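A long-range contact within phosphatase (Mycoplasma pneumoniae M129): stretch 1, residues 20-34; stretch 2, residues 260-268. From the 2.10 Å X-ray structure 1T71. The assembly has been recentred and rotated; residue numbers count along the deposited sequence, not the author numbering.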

# COMPACT_ATOMS: atom_id res chain seq x y z
N ASN A 20 9.57 -11.24 4.91
CA ASN A 20 9.79 -12.00 6.13
C ASN A 20 9.06 -11.52 7.38
O ASN A 20 8.53 -12.34 8.13
CB ASN A 20 11.29 -12.09 6.43
CG ASN A 20 12.00 -13.06 5.50
OD1 ASN A 20 13.21 -12.99 5.32
ND2 ASN A 20 11.23 -13.97 4.91
N ILE A 21 9.01 -10.22 7.61
CA ILE A 21 8.33 -9.76 8.81
C ILE A 21 6.82 -9.98 8.69
O ILE A 21 6.13 -10.11 9.70
CB ILE A 21 8.64 -8.27 9.12
CG1 ILE A 21 8.12 -7.92 10.51
CG2 ILE A 21 8.03 -7.36 8.05
CD1 ILE A 21 8.59 -6.56 11.02
N ILE A 22 6.31 -10.04 7.46
CA ILE A 22 4.88 -10.27 7.26
C ILE A 22 4.57 -11.76 7.48
O ILE A 22 3.55 -12.11 8.08
CB ILE A 22 4.43 -9.86 5.84
CG1 ILE A 22 4.40 -8.33 5.73
CG2 ILE A 22 3.06 -10.46 5.53
CD1 ILE A 22 3.92 -7.82 4.40
N LYS A 23 5.44 -12.62 7.00
CA LYS A 23 5.24 -14.06 7.16
C LYS A 23 5.30 -14.43 8.64
O LYS A 23 4.53 -15.26 9.11
CB LYS A 23 6.31 -14.84 6.38
CG LYS A 23 6.12 -16.35 6.41
CD LYS A 23 4.70 -16.71 6.02
CE LYS A 23 4.46 -18.22 6.02
NZ LYS A 23 5.29 -18.90 4.99
N ASN A 24 6.22 -13.81 9.37
CA ASN A 24 6.40 -14.09 10.79
C ASN A 24 5.41 -13.42 11.74
O ASN A 24 5.50 -13.63 12.95
CB ASN A 24 7.82 -13.68 11.22
CG ASN A 24 8.90 -14.49 10.53
OD1 ASN A 24 10.08 -14.16 10.65
ND2 ASN A 24 8.51 -15.54 9.82
N ASN A 25 4.48 -12.61 11.23
CA ASN A 25 3.55 -11.92 12.12
C ASN A 25 2.09 -11.86 11.70
O ASN A 25 1.22 -11.60 12.52
CB ASN A 25 4.04 -10.49 12.36
CG ASN A 25 5.36 -10.43 13.10
OD1 ASN A 25 5.40 -10.58 14.32
ND2 ASN A 25 6.44 -10.22 12.37
N LEU A 26 1.80 -12.10 10.42
CA LEU A 26 0.43 -12.00 9.94
C LEU A 26 -0.57 -12.87 10.69
O LEU A 26 -1.67 -12.42 11.02
CB LEU A 26 0.39 -12.29 8.43
CG LEU A 26 -0.84 -11.83 7.64
CD1 LEU A 26 -1.98 -12.80 7.86
CD2 LEU A 26 -1.24 -10.42 8.08
N ALA A 27 -0.20 -14.12 10.97
CA ALA A 27 -1.10 -15.02 11.69
C ALA A 27 -1.44 -14.43 13.05
O ALA A 27 -2.60 -14.32 13.42
CB ALA A 27 -0.45 -16.39 11.87
N GLN A 28 -0.41 -14.04 13.79
CA GLN A 28 -0.59 -13.46 15.12
C GLN A 28 -1.50 -12.23 15.07
O GLN A 28 -2.41 -12.09 15.88
CB GLN A 28 0.77 -13.05 15.69
CG GLN A 28 1.80 -14.18 15.69
CD GLN A 28 3.21 -13.68 15.97
OE1 GLN A 28 4.16 -14.48 16.03
NE2 GLN A 28 3.36 -12.37 16.15
N LEU A 29 -1.22 -11.34 14.12
CA LEU A 29 -2.00 -10.13 13.95
C LEU A 29 -3.43 -10.45 13.54
O LEU A 29 -4.38 -9.89 14.08
CB LEU A 29 -1.34 -9.23 12.90
CG LEU A 29 0.01 -8.61 13.30
CD1 LEU A 29 0.69 -7.99 12.09
CD2 LEU A 29 -0.21 -7.56 14.38
N LYS A 30 -3.57 -11.36 12.58
CA LYS A 30 -4.89 -11.75 12.10
C LYS A 30 -5.70 -12.28 13.28
O LYS A 30 -6.89 -12.02 13.41
CB LYS A 30 -4.76 -12.81 11.01
CG LYS A 30 -6.06 -13.12 10.29
CD LYS A 30 -5.86 -14.07 9.11
CE LYS A 30 -5.47 -15.46 9.58
NZ LYS A 30 -6.53 -16.07 10.44
N SER A 31 -5.02 -13.01 14.16
CA SER A 31 -5.66 -13.57 15.34
C SER A 31 -6.02 -12.50 16.36
O SER A 31 -7.14 -12.44 16.85
CB SER A 31 -4.74 -14.60 15.99
OG SER A 31 -5.26 -15.02 17.25
N LYS A 32 -5.05 -11.64 16.67
CA LYS A 32 -5.25 -10.57 17.64
C LYS A 32 -6.44 -9.66 17.34
O LYS A 32 -7.17 -9.25 18.25
CB LYS A 32 -3.99 -9.71 17.74
CG LYS A 32 -4.15 -8.46 18.58
CD LYS A 32 -2.85 -7.67 18.67
CE LYS A 32 -3.05 -6.42 19.53
NZ LYS A 32 -1.77 -5.70 19.76
N TYR A 33 -6.65 -9.35 16.06
CA TYR A 33 -7.76 -8.47 15.68
C TYR A 33 -8.98 -9.23 15.17
O TYR A 33 -10.00 -8.61 14.85
CB TYR A 33 -7.31 -7.48 14.60
CG TYR A 33 -6.32 -6.45 15.07
CD1 TYR A 33 -4.97 -6.54 14.73
CD2 TYR A 33 -6.73 -5.37 15.85
CE1 TYR A 33 -4.05 -5.58 15.16
CE2 TYR A 33 -5.82 -4.42 16.29
CZ TYR A 33 -4.49 -4.53 15.94
OH TYR A 33 -3.61 -3.58 16.39
N GLN A 34 -8.88 -10.55 15.11
CA GLN A 34 -9.97 -11.37 14.60
C GLN A 34 -10.29 -10.86 13.21
O GLN A 34 -11.45 -10.76 12.82
CB GLN A 34 -11.22 -11.25 15.48
CG GLN A 34 -11.19 -12.11 16.73
CD GLN A 34 -10.96 -13.59 16.41
OE1 GLN A 34 -9.82 -14.03 16.22
NE2 GLN A 34 -12.04 -14.36 16.34
N THR A 260 -10.61 1.85 14.39
CA THR A 260 -9.34 1.87 13.68
C THR A 260 -8.19 1.89 14.68
O THR A 260 -8.31 2.46 15.76
CB THR A 260 -9.17 3.11 12.78
OG1 THR A 260 -9.21 4.29 13.60
CG2 THR A 260 -10.27 3.16 11.74
N GLU A 261 -7.08 1.27 14.30
CA GLU A 261 -5.90 1.23 15.14
C GLU A 261 -4.68 1.04 14.25
O GLU A 261 -4.69 0.22 13.33
CB GLU A 261 -5.98 0.06 16.12
CG GLU A 261 -4.92 0.13 17.21
CD GLU A 261 -4.77 -1.16 17.99
OE1 GLU A 261 -5.80 -1.70 18.44
OE2 GLU A 261 -3.62 -1.62 18.16
N ALA A 262 -3.62 1.80 14.52
CA ALA A 262 -2.40 1.69 13.74
C ALA A 262 -1.63 0.44 14.18
O ALA A 262 -1.54 0.15 15.37
CB ALA A 262 -1.53 2.93 13.94
N ILE A 263 -1.08 -0.29 13.22
CA ILE A 263 -0.31 -1.49 13.52
C ILE A 263 1.16 -1.23 13.21
O ILE A 263 1.49 -0.85 12.09
CB ILE A 263 -0.76 -2.68 12.66
CG1 ILE A 263 -2.25 -2.96 12.88
CG2 ILE A 263 0.09 -3.90 12.98
CD1 ILE A 263 -2.83 -3.99 11.92
N ARG A 264 2.02 -1.42 14.20
CA ARG A 264 3.45 -1.21 14.00
C ARG A 264 4.36 -2.18 14.75
O ARG A 264 4.18 -2.45 15.94
CB ARG A 264 3.85 0.24 14.35
CG ARG A 264 5.32 0.38 14.77
CD ARG A 264 5.82 1.81 14.74
NE ARG A 264 6.17 2.18 13.38
CZ ARG A 264 7.32 2.72 13.01
NH1 ARG A 264 8.26 2.98 13.90
NH2 ARG A 264 7.53 2.98 11.73
N ILE A 265 5.35 -2.70 14.03
CA ILE A 265 6.32 -3.63 14.58
C ILE A 265 7.69 -3.21 14.06
O ILE A 265 7.87 -2.98 12.87
CB ILE A 265 6.02 -5.08 14.15
CG1 ILE A 265 4.64 -5.50 14.69
CG2 ILE A 265 7.09 -6.02 14.68
CD1 ILE A 265 4.21 -6.87 14.26
N VAL A 266 8.65 -3.08 14.97
CA VAL A 266 9.99 -2.67 14.60
C VAL A 266 11.04 -3.63 15.14
O VAL A 266 11.04 -3.97 16.33
CB VAL A 266 10.30 -1.25 15.11
CG1 VAL A 266 11.72 -0.86 14.73
CG2 VAL A 266 9.29 -0.26 14.53
N GLU A 267 11.94 -4.05 14.26
CA GLU A 267 13.02 -4.97 14.62
C GLU A 267 14.33 -4.29 14.27
O GLU A 267 14.63 -4.05 13.10
CB GLU A 267 12.90 -6.28 13.83
CG GLU A 267 11.57 -7.02 13.99
CD GLU A 267 11.39 -7.63 15.37
OE1 GLU A 267 10.40 -8.38 15.56
OE2 GLU A 267 12.22 -7.37 16.27
N ASP A 268 15.12 -3.97 15.29
CA ASP A 268 16.40 -3.32 15.07
C ASP A 268 17.47 -4.36 14.77
O ASP A 268 17.36 -5.51 15.18
CB ASP A 268 16.78 -2.48 16.29
CG ASP A 268 16.01 -1.17 16.35
OD1 ASP A 268 15.78 -0.65 17.46
OD2 ASP A 268 15.64 -0.66 15.27
O HOH W 1 9.24 -10.40 13.38

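The helix that begins at L26 packs across the strand 260-267 in a nearly antiparallel sense, with an angle of 152° between their directions and a closest axial approach of 11.7 Å. That spacing leaves room for one layer of side chains from each element, and 399 Å² of surface is buried between the two stretches. On the strand, the alternation of an extended chain decides which residues take part: E261, I263, I265 and E267 direct their CA-to-CB bonds toward the helical stretch, whereas A262, R264 and V266 direct theirs away. On the other side, I21, N25, L29 and Y33, spaced four apart across the break between two helices, all direct their CA-to-CB bonds toward the strand.

The apolar middle is built from extended rotamers. I263 and I265 share the same conformation, chi1 m and chi2 t, which carries each CD1 out from the strand. I263 CD1 reaches to 3.8 Å from Y33 CE1, obliquely to the ring, while its other branch, through CG2, meets L29 CD2 at 3.9 Å. L29, itself m,t, spans two strand residues, since its CD1 also lies 4.3 Å from I265 CD1. I21 adopts t,t instead; its extended side chain places CD1 4.0 Å from I265 CG2 and 4.2 Å from E267 CG, the latter a contact with the aliphatic part of the glutamate.

Y33 closes one end of the contact. With chi1 at -68° and chi2 at 104°, its ring reaches out from the helix to the strand and delivers the hydroxyl to E261, where Y33 OH donates a short hydrogen bond of 2.6 Å to E261 OE2. The glutamate meets it with chi1 and chi2 both t, an extended arm that brings the carboxylate to the tyrosine; E261 OE1 lies at the ring edge, near its plane. The same tyrosine thus combines an apolar contact through its ring with a polar one at its tip.

N25 occupies the N-cap position, yet its side chain makes no capping bond. Its m rotamer, with chi2 at -79°, turns the amide back to the preceding helix, and N25 ND2 donates to I21 O at 2.7 Å with a nearly linear angle of 172°. In this orientation N25 OD1 lies 3.9 Å from I265 CD1, a contact at the tip of the isoleucine. N25 ND2 also donates to water 1 at 3.0 Å, and that water donates to E267 OE1 at 3.2 Å, so a solvent bridge joins the asparagine to E267, whose m,m side chain folds its carboxylate toward the water.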